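Local coordinates for ribulose bisphosphate carboxylase (Pyrococcus horikoshii, PDB 2D69), which probably catalyses the magnesium-dependent carboxylation of ribulose 1,5-bisphosphate to two molecules of 3-phosphoglycerate within an archaeal AMP degradation pathway, at residues 175-180 against 374-379; 17-22 against 85-90; 251-256 against 296-301; 358-363 against 391-396. All coordinates share one frame; numbering follows the deposited sequence.

Contact 1 (175-180 against 374-379); sequences YELWSG and GVMGHP
Leu177 is the one residue of 175-180 that touches 374-379, and it uses a single methyl for both Val375 and Met376. Two residues earlier, Tyr175 looks elsewhere, its hydroxyl bonded to Glu216. Its carbonyl oxygen, however, accepts two bonds from Ser179: Ser179 N donates at 2.9 Å to Tyr175 O, and Ser179 OG donates at 2.6 Å to the same Tyr175 O from the opposite face of the carbonyl plane. Glu176 forms a salt bridge with Arg383. At Leu177, CG is anti to the carbonyl carbon (chi1 -67°) and CD1 continues the extended line from CA, which leaves CD2 as the branch facing the partner. Leu177 CD2 lies 3.6 Å from Val375 CG1 and 4.2 Å from Met376 SD. Helix 167-179 follows the first strand of the alpha/beta (TIM) barrel and helix 372-376 follows the eighth, 368-370, so these apolar atoms meet where the barrel closes on itself. The Met376 chain bends at both chi2 and chi3, and its side chain crosses Leu177 at about a right angle; it also comes within about 4 Å of the side chain of Lys160, a predicted proton acceptor. Trp178 turns toward helix 199-217. Ser179 then places its OG 3.4 Å above the centre of the Tyr175 ring. Trp59 of a second subunit packs on both Glu176 and Met376.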
loop_
_atom_site.group_PDB
_atom_site.type_symbol
_atom_site.label_atom_id
_atom_site.label_comp_id
_atom_site.label_asym_id
_atom_site.label_seq_id
_atom_site.Cartn_x
_atom_site.Cartn_y
_atom_site.Cartn_z
ATOM N N TYR A 175 18.467 33.825 13.636
ATOM C CA TYR A 175 19.895 33.655 14.032
ATOM C C TYR A 175 20.248 34.608 15.157
ATOM O O TYR A 175 20.935 34.225 16.097
ATOM C CB TYR A 175 20.816 33.920 12.857
ATOM C CG TYR A 175 22.254 33.671 13.168
ATOM C CD1 TYR A 175 23.085 34.707 13.511
ATOM C CD2 TYR A 175 22.754 32.375 13.233
ATOM C CE1 TYR A 175 24.426 34.491 13.776
ATOM C CE2 TYR A 175 24.070 32.131 13.551
ATOM C CZ TYR A 175 24.898 33.199 13.821
ATOM O OH TYR A 175 26.199 33.001 14.155
ATOM N N GLU A 176 19.811 35.852 15.020
ATOM C CA GLU A 176 20.034 36.856 16.038
ATOM C C GLU A 176 19.420 36.494 17.383
ATOM O O GLU A 176 20.078 36.573 18.423
ATOM C CB GLU A 176 19.489 38.244 15.581
ATOM C CG GLU A 176 20.224 38.908 14.419
ATOM C CD GLU A 176 21.726 39.030 14.649
ATOM O OE1 GLU A 176 22.521 38.430 13.891
ATOM O OE2 GLU A 176 22.101 39.762 15.582
ATOM N N LEU A 177 18.169 36.076 17.350
ATOM C CA LEU A 177 17.412 35.837 18.581
ATOM C C LEU A 177 17.931 34.667 19.356
ATOM O O LEU A 177 18.184 34.773 20.571
ATOM C CB LEU A 177 15.949 35.610 18.258
ATOM C CG LEU A 177 15.234 36.837 17.713
ATOM C CD1 LEU A 177 13.922 36.474 17.106
ATOM C CD2 LEU A 177 14.989 37.805 18.811
ATOM N N TRP A 178 18.116 33.562 18.639
ATOM C CA TRP A 178 18.706 32.336 19.191
ATOM C C TRP A 178 20.140 32.578 19.680
ATOM O O TRP A 178 20.457 32.236 20.815
ATOM C CB TRP A 178 18.694 31.198 18.136
ATOM C CG TRP A 178 17.390 30.434 17.953
ATOM C CD1 TRP A 178 16.467 30.152 18.899
ATOM C CD2 TRP A 178 16.902 29.857 16.740
ATOM N NE1 TRP A 178 15.460 29.387 18.368
ATOM C CE2 TRP A 178 15.710 29.180 17.045
ATOM C CE3 TRP A 178 17.399 29.770 15.433
ATOM C CZ2 TRP A 178 14.978 28.508 16.093
ATOM C CZ3 TRP A 178 16.679 29.144 14.510
ATOM C CH2 TRP A 178 15.461 28.514 14.828
ATOM N N SER A 179 21.002 33.163 18.841
ATOM C CA SER A 179 22.397 33.451 19.215
ATOM C C SER A 179 22.559 34.336 20.468
ATOM O O SER A 179 23.515 34.190 21.228
ATOM C CB SER A 179 23.188 34.085 18.041
ATOM O OG SER A 179 23.235 33.226 16.921
ATOM N N GLY A 180 21.633 35.247 20.678
ATOM C CA GLY A 180 21.702 36.126 21.824
ATOM C C GLY A 180 21.182 35.500 23.100
ATOM O O GLY A 180 21.339 36.081 24.172
ATOM N N GLY A 374 9.960 43.650 23.795
ATOM C CA GLY A 374 11.075 43.944 24.691
ATOM C C GLY A 374 12.414 43.483 24.108
ATOM O O GLY A 374 13.437 44.159 24.217
ATOM N N VAL A 375 12.398 42.360 23.424
ATOM C CA VAL A 375 13.598 41.837 22.801
ATOM C C VAL A 375 13.885 42.524 21.465
ATOM O O VAL A 375 14.980 43.020 21.236
ATOM C CB VAL A 375 13.488 40.282 22.651
ATOM C CG1 VAL A 375 14.573 39.735 21.780
ATOM C CG2 VAL A 375 13.552 39.644 24.030
ATOM N N MET A 376 12.894 42.562 20.592
ATOM C CA MET A 376 13.024 43.183 19.255
ATOM C C MET A 376 13.326 44.684 19.355
ATOM O O MET A 376 13.946 45.248 18.466
ATOM C CB MET A 376 11.746 42.950 18.432
ATOM C CG MET A 376 11.545 41.493 17.988
ATOM S SD MET A 376 12.800 40.783 16.830
ATOM C CE MET A 376 12.908 42.006 15.566
ATOM N N GLY A 377 12.941 45.303 20.469
ATOM C CA GLY A 377 13.089 46.730 20.668
ATOM C C GLY A 377 14.354 47.215 21.335
ATOM O O GLY A 377 14.547 48.425 21.518
ATOM N N HIS A 378 15.233 46.291 21.723
ATOM C CA HIS A 378 16.410 46.685 22.485
ATOM C C HIS A 378 17.165 47.670 21.613
ATOM O O HIS A 378 17.278 47.457 20.411
ATOM C CB HIS A 378 17.266 45.473 22.774
ATOM C CG HIS A 378 18.336 45.735 23.768
ATOM N ND1 HIS A 378 19.471 46.441 23.451
ATOM C CD2 HIS A 378 18.440 45.420 25.074
ATOM C CE1 HIS A 378 20.247 46.534 24.513
ATOM N NE2 HIS A 378 19.665 45.891 25.505
ATOM N N PRO A 379 17.643 48.773 22.186
ATOM C CA PRO A 379 18.453 49.743 21.440
ATOM C C PRO A 379 19.655 49.186 20.678
ATOM O O PRO A 379 20.050 49.801 19.695
ATOM C CB PRO A 379 18.933 50.713 22.526
ATOM C CG PRO A 379 17.872 50.663 23.537
ATOM C CD PRO A 379 17.383 49.216 23.568
#

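Contact 2 (17-22 against 85-90); sequences LNYEPG and KIAYPL
Tyr19 and Pro21 close on the methyl of Ala87, laying the loop 17-22 against a face of the mixed beta sheet in the N-terminal domain of this Rubisco. Strand 81-88, which carries Ala87, runs antiparallel between 71-78 and 26-34, and the loop leads into the latter.

The Tyr19 side chain can be traced outward. CB points toward the strand, yet Tyr19 CB is still 6.9 Å from Ala87 CB, beyond contact. CG lies anti to the backbone N (chi1 -178°), and this extended start carries the ring edge-on toward the strand. Tyr19 CD1 closes to 4.6 Å from Ala87 CB, and at Tyr19 CE1 the approach reaches its minimum, 4.1 Å from Ala87 CB. The methyl sits at the rim of the ring, near its plane, so the interaction is an edge contact and not a CH-pi one. Past CE1 the ring draws away again: Tyr19 CZ is 5.2 Å from Ala87 CB. The hydroxyl at the tip is hydrogen-bonded to Glu25, a residue just before strand 26-34, which fixes the far end of the ring.

Ala87 also touches Phe73 of the adjoining strand, as does Pro21, while Ile86 faces the other way, onto helix 39-49. Pro21 supplies the second approach, with Pro21 CB 3.9 Å from Ala87 CB. Since Pro21 CB also lies 4.0 Å from Tyr19 CE1, the three carbons mark out a nearly equilateral triangle.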
loop_
_atom_site.group_PDB
_atom_site.type_symbol
_atom_site.label_atom_id
_atom_site.label_comp_id
_atom_site.label_asym_id
_atom_site.label_seq_id
_atom_site.Cartn_x
_atom_site.Cartn_y
_atom_site.Cartn_z
ATOM N N LEU A 17 -31.484 19.029 45.198
ATOM C CA LEU A 17 -30.439 19.623 46.037
ATOM C C LEU A 17 -29.950 18.767 47.220
ATOM O O LEU A 17 -28.958 19.124 47.880
ATOM C CB LEU A 17 -30.846 21.034 46.504
ATOM C CG LEU A 17 -31.053 21.990 45.316
ATOM C CD1 LEU A 17 -31.401 23.384 45.780
ATOM C CD2 LEU A 17 -29.796 22.040 44.370
ATOM N N ASN A 18 -30.592 17.631 47.463
ATOM C CA ASN A 18 -30.064 16.621 48.393
ATOM C C ASN A 18 -29.263 15.478 47.727
ATOM O O ASN A 18 -28.686 14.642 48.425
ATOM C CB ASN A 18 -31.211 16.035 49.216
ATOM C CG ASN A 18 -31.943 17.099 50.010
ATOM O OD1 ASN A 18 -33.152 17.168 49.980
ATOM N ND2 ASN A 18 -31.200 17.945 50.699
ATOM N N TYR A 19 -29.216 15.447 46.401
ATOM C CA TYR A 19 -28.485 14.409 45.697
ATOM C C TYR A 19 -26.998 14.498 45.997
ATOM O O TYR A 19 -26.422 15.590 46.014
ATOM C CB TYR A 19 -28.722 14.505 44.188
ATOM C CG TYR A 19 -28.022 13.426 43.375
ATOM C CD1 TYR A 19 -26.902 13.723 42.612
ATOM C CD2 TYR A 19 -28.467 12.110 43.395
ATOM C CE1 TYR A 19 -26.238 12.727 41.839
ATOM C CE2 TYR A 19 -27.819 11.109 42.662
ATOM C CZ TYR A 19 -26.695 11.420 41.888
ATOM O OH TYR A 19 -26.069 10.431 41.142
ATOM N N GLU A 20 -26.376 13.341 46.219
ATOM C CA GLU A 20 -24.946 13.253 46.515
ATOM C C GLU A 20 -24.282 12.474 45.382
ATOM O O GLU A 20 -24.404 11.257 45.294
ATOM C CB GLU A 20 -24.711 12.557 47.853
ATOM C CG GLU A 20 -24.852 13.465 49.082
ATOM C CD GLU A 20 -25.008 12.671 50.379
ATOM O OE1 GLU A 20 -25.743 13.166 51.262
ATOM O OE2 GLU A 20 -24.416 11.554 50.514
ATOM N N PRO A 21 -23.571 13.162 44.510
ATOM C CA PRO A 21 -22.975 12.479 43.361
ATOM C C PRO A 21 -21.911 11.451 43.747
ATOM O O PRO A 21 -21.166 11.688 44.669
ATOM C CB PRO A 21 -22.351 13.615 42.518
ATOM C CG PRO A 21 -22.594 14.896 43.229
ATOM C CD PRO A 21 -23.290 14.611 44.545
ATOM N N GLY A 22 -21.867 10.332 43.031
ATOM C CA GLY A 22 -20.788 9.346 43.119
ATOM C C GLY A 22 -19.456 9.822 42.566
ATOM O O GLY A 22 -19.405 10.747 41.752
ATOM N N LYS A 85 -23.981 23.388 40.334
ATOM C CA LYS A 85 -23.115 22.280 40.013
ATOM C C LYS A 85 -24.032 21.164 39.613
ATOM O O LYS A 85 -25.060 20.918 40.253
ATOM C CB LYS A 85 -22.266 21.867 41.208
ATOM C CG LYS A 85 -21.548 23.002 41.883
ATOM C CD LYS A 85 -20.593 22.474 42.955
ATOM C CE LYS A 85 -20.018 23.601 43.825
ATOM N NZ LYS A 85 -19.386 23.094 45.085
ATOM N N ILE A 86 -23.675 20.491 38.543
ATOM C CA ILE A 86 -24.530 19.480 37.935
ATOM C C ILE A 86 -23.715 18.211 37.745
ATOM O O ILE A 86 -22.531 18.274 37.392
ATOM C CB ILE A 86 -25.107 19.970 36.588
ATOM C CG1 ILE A 86 -25.879 21.304 36.778
ATOM C CG2 ILE A 86 -26.033 18.888 36.008
ATOM C CD1 ILE A 86 -26.423 21.942 35.437
ATOM N N ALA A 87 -24.355 17.090 38.045
ATOM C CA ALA A 87 -23.730 15.784 37.980
ATOM C C ALA A 87 -24.250 14.975 36.803
ATOM O O ALA A 87 -25.453 14.910 36.587
ATOM C CB ALA A 87 -23.961 15.023 39.269
ATOM N N TYR A 88 -23.312 14.330 36.105
ATOM C CA TYR A 88 -23.515 13.610 34.845
ATOM C C TYR A 88 -22.997 12.188 34.930
ATOM O O TYR A 88 -21.806 11.981 35.147
ATOM C CB TYR A 88 -22.756 14.312 33.690
ATOM C CG TYR A 88 -23.276 15.722 33.403
ATOM C CD1 TYR A 88 -24.177 15.955 32.390
ATOM C CD2 TYR A 88 -22.864 16.808 34.181
ATOM C CE1 TYR A 88 -24.643 17.222 32.132
ATOM C CE2 TYR A 88 -23.282 18.070 33.924
ATOM C CZ TYR A 88 -24.197 18.284 32.909
ATOM O OH TYR A 88 -24.641 19.552 32.708
ATOM N N PRO A 89 -23.873 11.211 34.723
ATOM C CA PRO A 89 -23.445 9.826 34.580
ATOM C C PRO A 89 -22.708 9.595 33.270
ATOM O O PRO A 89 -23.000 10.237 32.237
ATOM C CB PRO A 89 -24.766 9.050 34.637
ATOM C CG PRO A 89 -25.726 9.963 34.079
ATOM C CD PRO A 89 -25.328 11.355 34.538
ATOM N N LEU A 90 -21.712 8.699 33.318
ATOM C CA LEU A 90 -20.853 8.457 32.168
ATOM C C LEU A 90 -21.545 7.749 31.014
ATOM O O LEU A 90 -21.003 7.687 29.938
ATOM C CB LEU A 90 -19.645 7.660 32.599
ATOM C CG LEU A 90 -18.820 8.360 33.658
ATOM C CD1 LEU A 90 -17.542 7.604 33.789
ATOM C CD2 LEU A 90 -18.490 9.798 33.286
#

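Contact 3 (251-256 against 296-301); sequences IDIVVA and LALAKA
The forked end of Leu298 reaches across to Ile253 and Val254, and the two side chains Val254 and Leu298 cross at about a right angle. Leu298 sets its CG anti to the backbone N, though well short of fully extended (chi1 -151°), and its CB points toward the other segment. The Val254 methyl CG2 faces into the fork: it is 4.1 Å from Leu298 CD1 and 4.4 Å from Leu298 CD2. The second branch also serves Ile253, whose CD1 lies 4.2 Å from Leu298 CD2. With chi1 at 68°, Ile253 CG1 stands beside both the backbone N and the carbonyl carbon, and the extended chi2 then sends CD1 out toward Leu298. None of these separations is short, so this is ordinary apolar packing without tight fitting.

Val254 lies about 5 Å, side chain to side chain, from Arg279, a predicted substrate-binding residue. Within the alpha/beta barrel, strand 248-252 passes directly into the short helix 253-256, which meets helix 295-305, the helix preceding strand 309-311; helix 258-271 lies alongside, touching Leu298 through Trp258 and Ile253 through Leu261, while strand 115-124 of the N-terminal domain sheet packs against Ala297.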
loop_
_atom_site.group_PDB
_atom_site.type_symbol
_atom_site.label_atom_id
_atom_site.label_comp_id
_atom_site.label_asym_id
_atom_site.label_seq_id
_atom_site.Cartn_x
_atom_site.Cartn_y
_atom_site.Cartn_z
ATOM N N ILE A 251 0.041 25.164 17.597
ATOM C CA ILE A 251 -1.285 25.078 17.019
ATOM C C ILE A 251 -2.133 26.171 17.661
ATOM O O ILE A 251 -2.129 26.309 18.869
ATOM C CB ILE A 251 -1.900 23.695 17.270
ATOM C CG1 ILE A 251 -1.041 22.567 16.656
ATOM C CG2 ILE A 251 -3.290 23.603 16.673
ATOM C CD1 ILE A 251 -1.544 21.155 16.963
ATOM N N ASP A 252 -2.846 26.924 16.843
ATOM C CA ASP A 252 -3.876 27.845 17.256
ATOM C C ASP A 252 -5.126 26.990 17.599
ATOM O O ASP A 252 -5.924 26.681 16.726
ATOM C CB ASP A 252 -4.279 28.865 16.151
ATOM C CG ASP A 252 -3.142 29.792 15.674
ATOM O OD1 ASP A 252 -2.075 29.884 16.357
ATOM O OD2 ASP A 252 -3.245 30.492 14.594
ATOM N N ILE A 253 -5.275 26.569 18.848
ATOM C CA ILE A 253 -6.200 25.486 19.135
ATOM C C ILE A 253 -7.637 25.901 19.149
ATOM O O ILE A 253 -8.474 25.065 18.947
ATOM C CB ILE A 253 -5.881 24.721 20.445
ATOM C CG1 ILE A 253 -6.119 25.586 21.695
ATOM C CG2 ILE A 253 -4.469 24.180 20.427
ATOM C CD1 ILE A 253 -6.016 24.826 22.936
ATOM N N VAL A 254 -7.917 27.156 19.427
ATOM C CA VAL A 254 -9.307 27.616 19.431
ATOM C C VAL A 254 -9.824 27.820 18.006
ATOM O O VAL A 254 -10.927 27.401 17.677
ATOM C CB VAL A 254 -9.514 28.895 20.292
ATOM C CG1 VAL A 254 -11.051 29.356 20.293
ATOM C CG2 VAL A 254 -9.075 28.625 21.680
ATOM N N VAL A 255 -9.045 28.474 17.172
ATOM C CA VAL A 255 -9.377 28.655 15.772
ATOM C C VAL A 255 -9.441 27.289 15.049
ATOM O O VAL A 255 -10.332 27.030 14.283
ATOM C CB VAL A 255 -8.277 29.490 15.064
ATOM C CG1 VAL A 255 -8.539 29.590 13.632
ATOM C CG2 VAL A 255 -8.137 30.902 15.719
ATOM N N ALA A 256 -8.466 26.427 15.276
ATOM C CA ALA A 256 -8.520 25.083 14.685
ATOM C C ALA A 256 -9.668 24.187 15.192
ATOM O O ALA A 256 -10.360 23.491 14.423
ATOM C CB ALA A 256 -7.217 24.376 14.936
ATOM N N LEU A 296 -10.062 28.747 32.385
ATOM C CA LEU A 296 -9.727 27.590 33.219
ATOM C C LEU A 296 -10.262 26.269 32.610
ATOM O O LEU A 296 -9.550 25.261 32.566
ATOM C CB LEU A 296 -10.278 27.768 34.627
ATOM C CG LEU A 296 -10.200 26.531 35.543
ATOM C CD1 LEU A 296 -8.732 26.146 35.700
ATOM C CD2 LEU A 296 -10.815 26.827 36.909
ATOM N N ALA A 297 -11.498 26.305 32.107
ATOM C CA ALA A 297 -12.127 25.116 31.534
ATOM C C ALA A 297 -11.477 24.728 30.212
ATOM O O ALA A 297 -11.196 23.572 29.944
ATOM C CB ALA A 297 -13.617 25.343 31.347
ATOM N N LEU A 298 -11.224 25.737 29.393
ATOM C CA LEU A 298 -10.520 25.567 28.142
ATOM C C LEU A 298 -9.184 24.962 28.418
ATOM O O LEU A 298 -8.803 24.005 27.778
ATOM C CB LEU A 298 -10.309 26.900 27.489
ATOM C CG LEU A 298 -10.216 27.036 25.994
ATOM C CD1 LEU A 298 -10.377 28.531 25.616
ATOM C CD2 LEU A 298 -8.883 26.537 25.504
ATOM N N ALA A 299 -8.488 25.510 29.400
ATOM C CA ALA A 299 -7.162 25.043 29.746
ATOM C C ALA A 299 -7.188 23.583 30.226
ATOM O O ALA A 299 -6.244 22.833 30.000
ATOM C CB ALA A 299 -6.553 25.925 30.832
ATOM N N LYS A 300 -8.243 23.217 30.941
ATOM C CA LYS A 300 -8.373 21.874 31.483
ATOM C C LYS A 300 -8.582 20.882 30.343
ATOM O O LYS A 300 -7.982 19.827 30.307
ATOM C CB LYS A 300 -9.537 21.818 32.483
ATOM C CG LYS A 300 -9.853 20.457 33.056
ATOM C CD LYS A 300 -10.761 20.553 34.272
ATOM C CE LYS A 300 -10.031 20.738 35.612
ATOM N NZ LYS A 300 -11.054 21.040 36.743
ATOM N N ALA A 301 -9.509 21.191 29.451
ATOM C CA ALA A 301 -9.648 20.392 28.237
ATOM C C ALA A 301 -8.329 20.250 27.494
ATOM O O ALA A 301 -7.958 19.145 27.069
ATOM C CB ALA A 301 -10.706 20.978 27.344
#

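Contact 4 (358-363 against 391-396); sequences ELIRLF and DAIDAA
Ile360 holds its CG1 anti to the carbonyl carbon (chi1 -70°) and keeps chi2 extended, which drives CD1 straight out from its helix toward Ala396 and Ile393. Ile393 adopts the same first torsion, but the branch it offers is the other one: CG2, anti to its own backbone N. The result is one terminal methyl against two separate targets. Ile360 CD1 lies 3.8 Å from Ala396 CB and 4.2 Å from Ile393 CG2, and the directions to these two carbons open at about 92°. The methyl therefore rests between them, in the groove left by residues three apart, one turn of the helix, on 391-396. Ile393 CG1, at 4.5 Å from Ile360 CD1, is only marginally involved.

Ala396 has no side chain beyond CB, and the backbones come correspondingly close here, with Ile360 CA 7.1 Å from Ala396 CA. In the alpha/beta barrel these are helices of the outer layer: helix 356-363 precedes the eighth strand, 368-370, and helix 382-398 comes after it, beyond the short helix 372-376. The contact thus pairs helices on either side of that strand in the sequence. Pro153, just before the first strand, touches both Ile360 and Ile393. Met356 adds to the packing on Ile393 from the start of helix 356-363, and Phe363 at its other end turns to helix 323-334, where its ring meets that of Tyr323 with planes at about 55°. Leu402 packs on Ala392 and Ala395 of helix 382-398.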
loop_
_atom_site.group_PDB
_atom_site.type_symbol
_atom_site.label_atom_id
_atom_site.label_comp_id
_atom_site.label_asym_id
_atom_site.label_seq_id
_atom_site.Cartn_x
_atom_site.Cartn_y
_atom_site.Cartn_z
ATOM N N GLU A 358 9.625 40.478 39.183
ATOM C CA GLU A 358 8.245 40.454 39.630
ATOM C C GLU A 358 7.498 39.255 39.027
ATOM O O GLU A 358 6.757 38.522 39.733
ATOM C CB GLU A 358 7.554 41.776 39.247
ATOM C CG GLU A 358 6.157 41.968 39.820
ATOM C CD GLU A 358 5.373 43.152 39.224
ATOM O OE1 GLU A 358 5.906 43.915 38.365
ATOM O OE2 GLU A 358 4.190 43.334 39.644
ATOM N N LEU A 359 7.703 39.026 37.731
ATOM C CA LEU A 359 7.037 37.916 37.055
ATOM C C LEU A 359 7.353 36.574 37.735
ATOM O O LEU A 359 6.455 35.818 38.066
ATOM C CB LEU A 359 7.405 37.880 35.578
ATOM C CG LEU A 359 6.750 36.751 34.795
ATOM C CD1 LEU A 359 5.260 37.012 34.690
ATOM C CD2 LEU A 359 7.387 36.599 33.415
ATOM N N ILE A 360 8.629 36.339 38.010
ATOM C CA ILE A 360 9.070 35.124 38.668
ATOM C C ILE A 360 8.640 35.011 40.149
ATOM O O ILE A 360 8.175 33.936 40.574
ATOM C CB ILE A 360 10.587 34.929 38.448
ATOM C CG1 ILE A 360 10.827 34.569 36.971
ATOM C CG2 ILE A 360 11.139 33.837 39.334
ATOM C CD1 ILE A 360 12.269 34.699 36.534
ATOM N N ARG A 361 8.737 36.094 40.913
ATOM C CA ARG A 361 8.268 36.097 42.298
ATOM C C ARG A 361 6.810 35.650 42.372
ATOM O O ARG A 361 6.453 34.821 43.201
ATOM C CB ARG A 361 8.366 37.502 42.867
ATOM C CG ARG A 361 8.390 37.609 44.345
ATOM C CD ARG A 361 8.486 39.091 44.810
ATOM N NE ARG A 361 7.117 39.585 44.984
ATOM C CZ ARG A 361 6.512 40.538 44.263
ATOM N NH1 ARG A 361 5.248 40.828 44.543
ATOM N NH2 ARG A 361 7.139 41.245 43.302
ATOM N N LEU A 362 5.985 36.222 41.501
ATOM C CA LEU A 362 4.536 35.970 41.493
ATOM C C LEU A 362 4.106 34.648 40.845
ATOM O O LEU A 362 3.107 34.041 41.257
ATOM C CB LEU A 362 3.795 37.114 40.796
ATOM C CG LEU A 362 3.786 38.469 41.539
ATOM C CD1 LEU A 362 3.060 39.513 40.708
ATOM C CD2 LEU A 362 3.145 38.384 42.920
ATOM N N PHE A 363 4.804 34.220 39.804
ATOM C CA PHE A 363 4.345 33.057 39.022
ATOM C C PHE A 363 5.349 31.889 38.930
ATOM O O PHE A 363 5.083 30.925 38.243
ATOM C CB PHE A 363 3.925 33.487 37.611
ATOM C CG PHE A 363 2.731 34.426 37.579
ATOM C CD1 PHE A 363 2.916 35.791 37.384
ATOM C CD2 PHE A 363 1.441 33.939 37.728
ATOM C CE1 PHE A 363 1.848 36.671 37.346
ATOM C CE2 PHE A 363 0.337 34.806 37.678
ATOM C CZ PHE A 363 0.539 36.185 37.478
ATOM N N ASP A 391 19.745 37.562 31.016
ATOM C CA ASP A 391 20.511 38.015 32.166
ATOM C C ASP A 391 19.575 38.442 33.275
ATOM O O ASP A 391 19.848 38.185 34.445
ATOM C CB ASP A 391 21.387 39.175 31.796
ATOM C CG ASP A 391 22.610 38.760 30.996
ATOM O OD1 ASP A 391 22.980 37.555 30.918
ATOM O OD2 ASP A 391 23.282 39.599 30.422
ATOM N N ALA A 392 18.461 39.077 32.928
ATOM C CA ALA A 392 17.505 39.463 33.948
ATOM C C ALA A 392 16.901 38.232 34.628
ATOM O O ALA A 392 16.644 38.276 35.812
ATOM C CB ALA A 392 16.410 40.376 33.383
ATOM N N ILE A 393 16.665 37.151 33.885
ATOM C CA ILE A 393 16.127 35.912 34.459
ATOM C C ILE A 393 17.191 35.243 35.357
ATOM O O ILE A 393 16.885 34.816 36.461
ATOM C CB ILE A 393 15.626 34.953 33.340
ATOM C CG1 ILE A 393 14.362 35.514 32.678
ATOM C CG2 ILE A 393 15.344 33.585 33.881
ATOM C CD1 ILE A 393 14.145 34.992 31.287
ATOM N N ASP A 394 18.452 35.216 34.933
ATOM C CA ASP A 394 19.490 34.621 35.777
ATOM C C ASP A 394 19.572 35.392 37.102
ATOM O O ASP A 394 19.698 34.784 38.146
ATOM C CB ASP A 394 20.840 34.629 35.087
ATOM C CG ASP A 394 20.945 33.619 33.986
ATOM O OD1 ASP A 394 20.177 32.640 33.961
ATOM O OD2 ASP A 394 21.806 33.737 33.103
ATOM N N ALA A 395 19.475 36.726 37.050
ATOM C CA ALA A 395 19.453 37.555 38.241
ATOM C C ALA A 395 18.218 37.312 39.119
ATOM O O ALA A 395 18.338 37.174 40.327
ATOM C CB ALA A 395 19.564 39.035 37.871
ATOM N N ALA A 396 17.029 37.319 38.540
ATOM C CA ALA A 396 15.839 37.052 39.329
ATOM C C ALA A 396 16.028 35.720 40.101
ATOM O O ALA A 396 15.780 35.652 41.280
ATOM C CB ALA A 396 14.597 36.997 38.434
#

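Contacts 1, 3 and 4 all belong to the catalytic barrel, whereas contact 2 lies in the N-terminal domain, its centre 53 Å from that of contact 1. Contacts 1 and 4 are the closest pair, with centres 19 Å apart and nearest atoms about 7 Å apart; their segments alternate along the chain. Contact 3 is nested in the loop that contact 1 closes, 29 Å away between centres. Both come near predicted functional residues, Met376 of contact 1 near the proton acceptor Lys160 and Val254 of contact 3 near the substrate-binding Arg279, and both touch the second subunit. Contact 4 is more remote: Ile393 stays about 8 Å, side chain to side chain, from the predicted substrate-binding Ala371.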